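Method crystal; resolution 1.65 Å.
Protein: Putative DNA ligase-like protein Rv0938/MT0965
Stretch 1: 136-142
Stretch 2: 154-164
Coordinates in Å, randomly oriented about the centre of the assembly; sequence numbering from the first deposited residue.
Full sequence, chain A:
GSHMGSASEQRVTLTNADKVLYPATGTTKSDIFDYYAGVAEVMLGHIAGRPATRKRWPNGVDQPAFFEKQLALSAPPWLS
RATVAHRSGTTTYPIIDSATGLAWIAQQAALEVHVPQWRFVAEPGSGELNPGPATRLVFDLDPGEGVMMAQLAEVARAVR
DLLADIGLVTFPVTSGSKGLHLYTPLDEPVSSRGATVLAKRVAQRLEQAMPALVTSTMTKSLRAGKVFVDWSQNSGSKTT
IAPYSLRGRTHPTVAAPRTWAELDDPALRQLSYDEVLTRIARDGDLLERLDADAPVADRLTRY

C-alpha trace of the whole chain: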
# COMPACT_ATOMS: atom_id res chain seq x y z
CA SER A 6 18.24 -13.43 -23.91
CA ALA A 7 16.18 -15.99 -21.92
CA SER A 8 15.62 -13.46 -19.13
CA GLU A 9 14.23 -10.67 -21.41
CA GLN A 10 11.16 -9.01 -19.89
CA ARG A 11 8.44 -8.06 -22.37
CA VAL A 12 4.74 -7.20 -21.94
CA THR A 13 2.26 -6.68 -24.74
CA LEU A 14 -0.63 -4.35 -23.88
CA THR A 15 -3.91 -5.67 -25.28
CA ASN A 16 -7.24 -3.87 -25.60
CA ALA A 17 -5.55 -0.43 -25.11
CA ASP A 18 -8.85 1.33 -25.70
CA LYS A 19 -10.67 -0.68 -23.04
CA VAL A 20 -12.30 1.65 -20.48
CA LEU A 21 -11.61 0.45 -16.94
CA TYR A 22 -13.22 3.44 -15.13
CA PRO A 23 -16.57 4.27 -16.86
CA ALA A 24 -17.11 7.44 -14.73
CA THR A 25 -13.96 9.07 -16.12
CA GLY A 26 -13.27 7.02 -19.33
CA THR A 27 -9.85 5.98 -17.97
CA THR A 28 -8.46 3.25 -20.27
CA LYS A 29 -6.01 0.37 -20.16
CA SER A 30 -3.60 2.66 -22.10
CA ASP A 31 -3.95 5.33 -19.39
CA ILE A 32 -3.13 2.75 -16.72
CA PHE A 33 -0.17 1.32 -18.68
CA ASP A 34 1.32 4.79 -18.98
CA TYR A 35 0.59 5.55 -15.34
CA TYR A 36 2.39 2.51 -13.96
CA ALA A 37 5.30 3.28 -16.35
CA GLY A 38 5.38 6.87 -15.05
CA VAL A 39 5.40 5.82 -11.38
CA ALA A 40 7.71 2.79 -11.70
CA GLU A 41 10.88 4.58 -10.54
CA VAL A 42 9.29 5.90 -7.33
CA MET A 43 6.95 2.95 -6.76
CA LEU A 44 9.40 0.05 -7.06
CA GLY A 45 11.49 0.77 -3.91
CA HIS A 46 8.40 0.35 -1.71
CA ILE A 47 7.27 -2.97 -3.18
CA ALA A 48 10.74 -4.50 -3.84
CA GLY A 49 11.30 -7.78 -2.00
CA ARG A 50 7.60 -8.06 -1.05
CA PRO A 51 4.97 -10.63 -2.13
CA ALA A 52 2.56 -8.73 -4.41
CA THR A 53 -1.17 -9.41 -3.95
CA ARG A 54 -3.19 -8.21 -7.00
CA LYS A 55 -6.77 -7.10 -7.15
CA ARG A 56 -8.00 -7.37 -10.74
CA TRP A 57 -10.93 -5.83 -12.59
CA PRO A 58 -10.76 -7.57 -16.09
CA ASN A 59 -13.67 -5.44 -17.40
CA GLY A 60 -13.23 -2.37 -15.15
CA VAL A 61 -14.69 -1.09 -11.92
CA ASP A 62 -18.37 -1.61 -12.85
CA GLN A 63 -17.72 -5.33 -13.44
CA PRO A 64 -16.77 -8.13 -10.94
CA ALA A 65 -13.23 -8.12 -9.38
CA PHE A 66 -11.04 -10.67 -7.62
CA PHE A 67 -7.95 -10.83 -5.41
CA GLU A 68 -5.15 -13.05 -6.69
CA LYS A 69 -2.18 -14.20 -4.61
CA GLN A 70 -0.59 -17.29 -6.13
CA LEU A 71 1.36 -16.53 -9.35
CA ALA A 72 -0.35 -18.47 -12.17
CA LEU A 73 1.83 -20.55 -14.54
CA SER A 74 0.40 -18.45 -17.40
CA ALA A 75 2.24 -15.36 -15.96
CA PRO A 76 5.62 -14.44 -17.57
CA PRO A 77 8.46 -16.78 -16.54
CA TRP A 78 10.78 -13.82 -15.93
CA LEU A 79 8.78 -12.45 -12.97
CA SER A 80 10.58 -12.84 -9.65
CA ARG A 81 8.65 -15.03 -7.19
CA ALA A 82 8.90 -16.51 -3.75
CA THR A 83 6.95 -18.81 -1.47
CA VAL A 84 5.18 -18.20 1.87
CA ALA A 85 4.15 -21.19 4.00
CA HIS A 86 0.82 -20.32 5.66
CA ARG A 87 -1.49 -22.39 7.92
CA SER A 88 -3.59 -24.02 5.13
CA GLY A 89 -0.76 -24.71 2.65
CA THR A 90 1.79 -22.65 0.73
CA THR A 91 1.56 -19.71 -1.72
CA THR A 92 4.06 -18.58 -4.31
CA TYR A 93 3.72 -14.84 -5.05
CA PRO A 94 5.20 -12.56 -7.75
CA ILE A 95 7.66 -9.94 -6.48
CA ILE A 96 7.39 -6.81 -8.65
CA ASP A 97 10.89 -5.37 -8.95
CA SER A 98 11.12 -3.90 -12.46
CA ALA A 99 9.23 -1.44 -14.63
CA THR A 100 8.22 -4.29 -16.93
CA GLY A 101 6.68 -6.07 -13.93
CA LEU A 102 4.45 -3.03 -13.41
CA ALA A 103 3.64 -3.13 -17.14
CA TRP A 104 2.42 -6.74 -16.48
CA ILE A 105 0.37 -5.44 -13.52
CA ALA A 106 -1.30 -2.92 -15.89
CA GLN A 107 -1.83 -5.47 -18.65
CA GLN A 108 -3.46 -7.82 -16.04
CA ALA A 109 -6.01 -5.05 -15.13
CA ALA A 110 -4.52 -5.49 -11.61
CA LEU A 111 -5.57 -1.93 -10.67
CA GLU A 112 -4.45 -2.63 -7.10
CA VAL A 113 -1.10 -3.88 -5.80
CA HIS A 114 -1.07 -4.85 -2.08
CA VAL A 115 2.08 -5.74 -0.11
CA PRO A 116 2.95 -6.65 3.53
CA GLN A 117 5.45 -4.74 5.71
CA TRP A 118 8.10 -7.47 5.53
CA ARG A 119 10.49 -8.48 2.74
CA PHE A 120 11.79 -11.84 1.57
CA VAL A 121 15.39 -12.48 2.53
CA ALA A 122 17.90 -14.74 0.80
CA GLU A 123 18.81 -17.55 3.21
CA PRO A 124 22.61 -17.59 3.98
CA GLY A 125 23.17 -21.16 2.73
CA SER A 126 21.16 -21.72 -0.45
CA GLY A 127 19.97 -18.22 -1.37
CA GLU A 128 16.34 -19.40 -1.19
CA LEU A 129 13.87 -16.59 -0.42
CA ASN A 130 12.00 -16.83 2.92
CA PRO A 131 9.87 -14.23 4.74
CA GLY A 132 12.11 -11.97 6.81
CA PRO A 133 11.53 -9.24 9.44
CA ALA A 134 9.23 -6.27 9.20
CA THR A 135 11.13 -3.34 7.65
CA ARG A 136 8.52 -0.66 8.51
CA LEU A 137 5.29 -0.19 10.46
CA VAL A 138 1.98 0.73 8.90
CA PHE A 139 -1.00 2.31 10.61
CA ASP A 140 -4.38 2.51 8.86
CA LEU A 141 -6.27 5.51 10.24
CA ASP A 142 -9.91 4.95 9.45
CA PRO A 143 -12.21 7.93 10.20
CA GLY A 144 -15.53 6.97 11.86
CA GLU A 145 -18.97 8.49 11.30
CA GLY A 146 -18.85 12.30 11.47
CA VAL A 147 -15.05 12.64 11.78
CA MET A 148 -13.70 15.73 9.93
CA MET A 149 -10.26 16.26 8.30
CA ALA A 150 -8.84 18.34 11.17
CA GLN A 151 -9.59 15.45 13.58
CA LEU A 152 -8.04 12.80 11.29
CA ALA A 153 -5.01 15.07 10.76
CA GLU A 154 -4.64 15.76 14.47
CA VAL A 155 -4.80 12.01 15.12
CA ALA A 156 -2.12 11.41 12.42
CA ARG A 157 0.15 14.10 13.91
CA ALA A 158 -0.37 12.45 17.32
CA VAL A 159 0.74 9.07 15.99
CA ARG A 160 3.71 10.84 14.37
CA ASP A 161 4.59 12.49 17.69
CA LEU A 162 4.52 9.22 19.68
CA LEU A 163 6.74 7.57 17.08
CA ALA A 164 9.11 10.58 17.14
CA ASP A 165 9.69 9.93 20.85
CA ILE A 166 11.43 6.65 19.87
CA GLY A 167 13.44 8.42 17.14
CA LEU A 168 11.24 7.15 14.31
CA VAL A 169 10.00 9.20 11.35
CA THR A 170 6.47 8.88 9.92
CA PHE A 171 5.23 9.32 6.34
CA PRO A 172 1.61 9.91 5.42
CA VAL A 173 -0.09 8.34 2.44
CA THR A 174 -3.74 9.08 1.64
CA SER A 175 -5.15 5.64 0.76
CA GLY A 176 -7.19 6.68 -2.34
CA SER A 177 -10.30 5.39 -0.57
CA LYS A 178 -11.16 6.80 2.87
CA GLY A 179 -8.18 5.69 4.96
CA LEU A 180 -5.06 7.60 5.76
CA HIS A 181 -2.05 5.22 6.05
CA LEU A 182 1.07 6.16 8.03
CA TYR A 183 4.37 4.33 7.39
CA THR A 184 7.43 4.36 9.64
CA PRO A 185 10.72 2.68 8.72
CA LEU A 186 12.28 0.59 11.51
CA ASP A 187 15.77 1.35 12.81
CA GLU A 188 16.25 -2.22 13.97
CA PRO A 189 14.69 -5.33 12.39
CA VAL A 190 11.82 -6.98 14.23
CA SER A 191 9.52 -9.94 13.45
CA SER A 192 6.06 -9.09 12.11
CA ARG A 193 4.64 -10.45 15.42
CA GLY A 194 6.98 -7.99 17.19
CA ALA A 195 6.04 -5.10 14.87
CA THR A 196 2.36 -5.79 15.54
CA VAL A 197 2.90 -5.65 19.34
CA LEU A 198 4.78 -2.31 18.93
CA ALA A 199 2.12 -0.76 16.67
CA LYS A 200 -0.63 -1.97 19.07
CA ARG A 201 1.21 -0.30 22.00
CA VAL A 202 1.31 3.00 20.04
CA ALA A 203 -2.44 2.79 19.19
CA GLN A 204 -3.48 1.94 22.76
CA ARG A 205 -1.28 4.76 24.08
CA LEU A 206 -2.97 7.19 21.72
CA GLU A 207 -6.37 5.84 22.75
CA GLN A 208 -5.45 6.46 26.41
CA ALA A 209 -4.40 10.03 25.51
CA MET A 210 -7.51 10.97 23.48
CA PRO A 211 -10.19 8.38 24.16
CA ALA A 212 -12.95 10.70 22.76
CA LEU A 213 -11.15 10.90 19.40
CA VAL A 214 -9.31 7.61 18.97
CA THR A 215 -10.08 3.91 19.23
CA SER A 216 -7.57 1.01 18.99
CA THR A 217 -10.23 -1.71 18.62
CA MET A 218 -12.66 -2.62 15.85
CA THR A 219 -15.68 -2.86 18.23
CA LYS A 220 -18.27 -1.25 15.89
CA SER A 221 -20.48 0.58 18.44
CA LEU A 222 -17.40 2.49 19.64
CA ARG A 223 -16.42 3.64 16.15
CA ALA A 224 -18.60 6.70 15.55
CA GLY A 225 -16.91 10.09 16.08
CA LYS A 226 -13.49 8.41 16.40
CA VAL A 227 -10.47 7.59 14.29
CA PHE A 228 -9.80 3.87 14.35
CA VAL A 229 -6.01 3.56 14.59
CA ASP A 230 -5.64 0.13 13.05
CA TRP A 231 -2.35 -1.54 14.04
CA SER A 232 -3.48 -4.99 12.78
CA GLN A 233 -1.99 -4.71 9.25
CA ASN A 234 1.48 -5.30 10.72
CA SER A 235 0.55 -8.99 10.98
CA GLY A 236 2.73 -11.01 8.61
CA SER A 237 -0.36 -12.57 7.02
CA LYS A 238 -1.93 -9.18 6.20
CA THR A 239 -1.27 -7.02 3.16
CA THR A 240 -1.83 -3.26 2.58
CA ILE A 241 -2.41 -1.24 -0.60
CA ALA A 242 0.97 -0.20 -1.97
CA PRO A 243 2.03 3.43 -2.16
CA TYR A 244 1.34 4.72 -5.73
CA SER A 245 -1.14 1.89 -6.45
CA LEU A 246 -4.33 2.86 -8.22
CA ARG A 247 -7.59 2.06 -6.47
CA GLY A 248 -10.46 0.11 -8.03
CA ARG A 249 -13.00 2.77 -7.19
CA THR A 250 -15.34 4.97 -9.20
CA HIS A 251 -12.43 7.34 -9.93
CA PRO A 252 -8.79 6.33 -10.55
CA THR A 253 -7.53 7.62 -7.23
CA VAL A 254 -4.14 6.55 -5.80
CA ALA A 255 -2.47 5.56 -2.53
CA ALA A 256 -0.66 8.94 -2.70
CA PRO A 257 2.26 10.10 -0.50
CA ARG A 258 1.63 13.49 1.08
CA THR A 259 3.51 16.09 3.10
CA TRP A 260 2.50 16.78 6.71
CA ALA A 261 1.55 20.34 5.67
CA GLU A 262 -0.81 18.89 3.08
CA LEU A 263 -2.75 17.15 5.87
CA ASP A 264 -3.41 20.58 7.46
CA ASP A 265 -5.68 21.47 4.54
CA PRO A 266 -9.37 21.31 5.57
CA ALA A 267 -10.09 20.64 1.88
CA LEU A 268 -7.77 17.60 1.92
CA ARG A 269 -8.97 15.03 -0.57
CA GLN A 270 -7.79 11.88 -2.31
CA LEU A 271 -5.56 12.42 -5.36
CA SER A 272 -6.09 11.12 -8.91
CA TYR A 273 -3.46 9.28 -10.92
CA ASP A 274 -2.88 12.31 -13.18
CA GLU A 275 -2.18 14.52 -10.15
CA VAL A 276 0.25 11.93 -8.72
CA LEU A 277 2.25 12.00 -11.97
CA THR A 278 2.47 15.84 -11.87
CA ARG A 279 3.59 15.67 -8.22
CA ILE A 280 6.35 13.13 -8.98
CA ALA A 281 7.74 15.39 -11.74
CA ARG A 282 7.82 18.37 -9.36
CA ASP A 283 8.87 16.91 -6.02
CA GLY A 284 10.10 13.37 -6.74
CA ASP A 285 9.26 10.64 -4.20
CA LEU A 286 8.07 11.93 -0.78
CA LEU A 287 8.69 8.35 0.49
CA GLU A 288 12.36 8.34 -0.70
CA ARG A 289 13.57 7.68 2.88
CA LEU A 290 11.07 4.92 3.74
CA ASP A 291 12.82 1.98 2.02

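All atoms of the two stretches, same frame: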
# COMPACT_ATOMS: atom_id res chain seq x y z
N ARG A 136 9.24 -1.92 8.20
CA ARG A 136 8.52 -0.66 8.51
C ARG A 136 7.24 -1.01 9.21
O ARG A 136 6.78 -2.17 9.12
CB ARG A 136 8.21 0.08 7.18
CG ARG A 136 7.26 -0.66 6.25
CD ARG A 136 7.33 -0.11 4.82
NE ARG A 136 6.28 -0.73 4.01
CZ ARG A 136 6.29 -0.85 2.68
NH1 ARG A 136 7.32 -0.41 1.95
NH2 ARG A 136 5.25 -1.44 2.08
N LEU A 137 6.66 -0.05 9.94
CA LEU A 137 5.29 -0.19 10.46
C LEU A 137 4.28 0.51 9.55
O LEU A 137 4.59 1.51 8.89
CB LEU A 137 5.16 0.43 11.87
CG LEU A 137 6.11 0.04 13.01
CD1 LEU A 137 5.76 0.83 14.29
CD2 LEU A 137 6.03 -1.45 13.26
N VAL A 138 3.06 -0.00 9.53
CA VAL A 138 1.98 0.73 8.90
C VAL A 138 0.83 0.88 9.88
O VAL A 138 0.53 -0.06 10.66
CB VAL A 138 1.47 0.07 7.59
CG1 VAL A 138 0.76 -1.22 7.89
CG2 VAL A 138 0.55 1.02 6.81
N PHE A 139 0.25 2.06 9.89
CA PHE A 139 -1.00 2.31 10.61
C PHE A 139 -2.07 2.73 9.60
O PHE A 139 -1.81 3.56 8.73
CB PHE A 139 -0.83 3.41 11.65
CG PHE A 139 0.15 3.06 12.71
CD1 PHE A 139 -0.27 2.52 13.92
CD2 PHE A 139 1.52 3.30 12.50
CE1 PHE A 139 0.70 2.19 14.90
CE2 PHE A 139 2.46 3.00 13.46
CZ PHE A 139 2.05 2.43 14.67
N ASP A 140 -3.26 2.13 9.71
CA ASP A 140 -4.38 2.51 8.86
C ASP A 140 -5.30 3.33 9.77
O ASP A 140 -5.85 2.78 10.73
CB ASP A 140 -5.13 1.25 8.40
CG ASP A 140 -6.36 1.55 7.55
OD1 ASP A 140 -6.73 2.73 7.27
OD2 ASP A 140 -6.97 0.53 7.15
N LEU A 141 -5.42 4.62 9.48
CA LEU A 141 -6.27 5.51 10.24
C LEU A 141 -7.60 5.62 9.53
O LEU A 141 -7.68 6.21 8.44
CB LEU A 141 -5.61 6.89 10.38
CG LEU A 141 -4.64 7.00 11.57
CD1 LEU A 141 -3.49 5.98 11.57
CD2 LEU A 141 -4.09 8.43 11.61
N ASP A 142 -8.62 5.00 10.11
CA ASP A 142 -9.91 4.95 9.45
C ASP A 142 -10.91 5.84 10.18
O ASP A 142 -11.27 5.53 11.34
CB ASP A 142 -10.44 3.52 9.37
CG ASP A 142 -11.67 3.41 8.45
OD1 ASP A 142 -11.52 3.53 7.21
OD2 ASP A 142 -12.79 3.25 8.99
N GLU A 154 -5.13 15.66 13.10
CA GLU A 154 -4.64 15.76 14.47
C GLU A 154 -4.26 14.38 14.98
O GLU A 154 -3.22 14.23 15.61
CB GLU A 154 -5.67 16.40 15.40
CG GLU A 154 -5.21 16.35 16.87
CD GLU A 154 -6.20 16.99 17.85
OE1 GLU A 154 -7.30 17.41 17.45
OE2 GLU A 154 -5.84 17.04 19.05
N VAL A 155 -5.11 13.38 14.69
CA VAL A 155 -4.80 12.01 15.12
C VAL A 155 -3.51 11.53 14.41
O VAL A 155 -2.63 10.97 15.06
CB VAL A 155 -5.99 11.03 14.94
CG1 VAL A 155 -5.58 9.57 15.26
CG2 VAL A 155 -7.18 11.47 15.85
N ALA A 156 -3.38 11.78 13.11
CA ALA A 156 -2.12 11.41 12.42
C ALA A 156 -0.87 12.05 13.04
O ALA A 156 0.15 11.35 13.24
CB ALA A 156 -2.20 11.70 10.91
N ARG A 157 -0.97 13.35 13.33
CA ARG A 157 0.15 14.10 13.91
C ARG A 157 0.47 13.54 15.30
O ARG A 157 1.64 13.50 15.71
CB ARG A 157 -0.13 15.61 13.93
CG ARG A 157 -0.11 16.27 12.55
CD ARG A 157 -0.20 17.80 12.64
NE ARG A 157 -1.36 18.22 13.43
CZ ARG A 157 -2.55 18.52 12.94
NH1 ARG A 157 -2.77 18.46 11.63
NH2 ARG A 157 -3.53 18.90 13.77
N ALA A 158 -0.56 13.09 16.01
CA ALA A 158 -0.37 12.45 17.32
C ALA A 158 0.35 11.11 17.24
O ALA A 158 1.22 10.80 18.08
CB ALA A 158 -1.70 12.34 18.05
N VAL A 159 0.01 10.30 16.23
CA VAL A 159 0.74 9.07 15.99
C VAL A 159 2.20 9.41 15.67
O VAL A 159 3.12 8.83 16.26
CB VAL A 159 0.13 8.26 14.81
CG1 VAL A 159 0.97 7.01 14.56
CG2 VAL A 159 -1.33 7.91 15.11
N ARG A 160 2.39 10.36 14.75
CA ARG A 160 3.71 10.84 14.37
C ARG A 160 4.52 11.25 15.60
O ARG A 160 5.70 10.95 15.70
CB ARG A 160 3.62 12.03 13.42
CG ARG A 160 4.98 12.54 12.97
CD ARG A 160 4.92 13.97 12.46
NE ARG A 160 4.35 14.88 13.46
CZ ARG A 160 3.91 16.10 13.20
NH1 ARG A 160 4.00 16.59 11.97
NH2 ARG A 160 3.38 16.84 14.16
N ASP A 161 3.87 11.94 16.53
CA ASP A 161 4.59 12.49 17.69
C ASP A 161 5.03 11.38 18.64
O ASP A 161 6.16 11.40 19.15
CB ASP A 161 3.73 13.54 18.37
CG ASP A 161 3.61 14.84 17.55
OD1 ASP A 161 4.34 15.01 16.55
OD2 ASP A 161 2.79 15.70 17.93
N LEU A 162 4.16 10.39 18.85
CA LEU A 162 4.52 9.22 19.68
C LEU A 162 5.69 8.45 19.07
O LEU A 162 6.62 8.02 19.76
CB LEU A 162 3.32 8.28 19.87
CG LEU A 162 2.18 8.49 20.87
CD1 LEU A 162 1.08 9.34 20.38
CD2 LEU A 162 1.61 7.13 21.25
N LEU A 163 5.66 8.27 17.75
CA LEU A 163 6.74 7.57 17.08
C LEU A 163 8.05 8.36 17.17
O LEU A 163 9.13 7.77 17.34
CB LEU A 163 6.35 7.25 15.63
CG LEU A 163 5.19 6.25 15.52
CD1 LEU A 163 4.66 6.19 14.07
CD2 LEU A 163 5.56 4.84 16.03
N ALA A 164 7.95 9.68 17.10
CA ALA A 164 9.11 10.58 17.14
C ALA A 164 9.87 10.46 18.45
O ALA A 164 11.10 10.65 18.49
CB ALA A 164 8.68 12.03 16.90

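The strand 137-142 and the helix 154-164 lie nearly antiparallel, their N-to-C directions 157° apart and their axes 10.2 Å apart at closest approach, a typical spacing for a helix laid on a sheet through its side chains. The CA pairs that lie nearest run in opposite order along the two segments and widen steadily: Leu141 CA to Ala156 CA is 7.5 Å, Phe139 CA to Val159 CA 8.8 Å, and Leu137 CA to Leu163 CA 10.3 Å. The segments therefore sit closest at Ala156, the smallest of the helix residues that touch the strand.

Leu141 loses the most surface to the helix, 67 Å². With chi1 at -86° and chi2 at 57°, it places CD2 against two successive turns. CD2 of Leu141 lies 3.7 Å from CA of Ala156 and 3.8 Å from its CB, so the methyl rests against the helix backbone itself. The CA-to-CB bond of Ala156 points sideways, and Leu141 CD2 lies about as near its CA as its CB. The same CD2 of Leu141 is 4.1 Å from CG1 of Val155 and, more loosely, 4.5 Å from CG2 of Val159.

Phe139 follows with 46 Å² covered. Its ring has the CG1 methyl of Val159 over one face, 4.3 Å from the CD2 atom of Phe139. Leu163 comes nearer, its CD1 lying 3.9 Å from CE2 of Phe139, but approaches the ring obliquely. Val159 and Leu163 are one helical turn apart, joined by the hydrogen bond from Leu163 N to Val159 O at 3.0 Å, and so they point to the same side of the helix.

Leu163, with 39 Å² covered, also reaches Leu137: its CD2 is 4.4 Å from CD1 of Leu137, a light contact where the backbones have drawn apart.

The alternation of the strand explains the pattern. Leu137, Phe139 and Leu141 direct their CA-to-CB bonds toward the helix, whereas Val138, Asp140 and Asp142 are out of its reach; Asp140 OD2 and Asp142 OD2 are hydrogen-bonded elsewhere in the structure. On the helix, Arg160 and Asp161 make no contact with the strand and pair with each other in a salt bridge, Arg160 NE to Asp161 OD1 at 3.1 Å.

No hydrogen bond or salt bridge crosses between the stretches. The 238 Å² they bury, both sides summed, comes from apolar packing, in which aliphatic and aromatic groups shield one another from water.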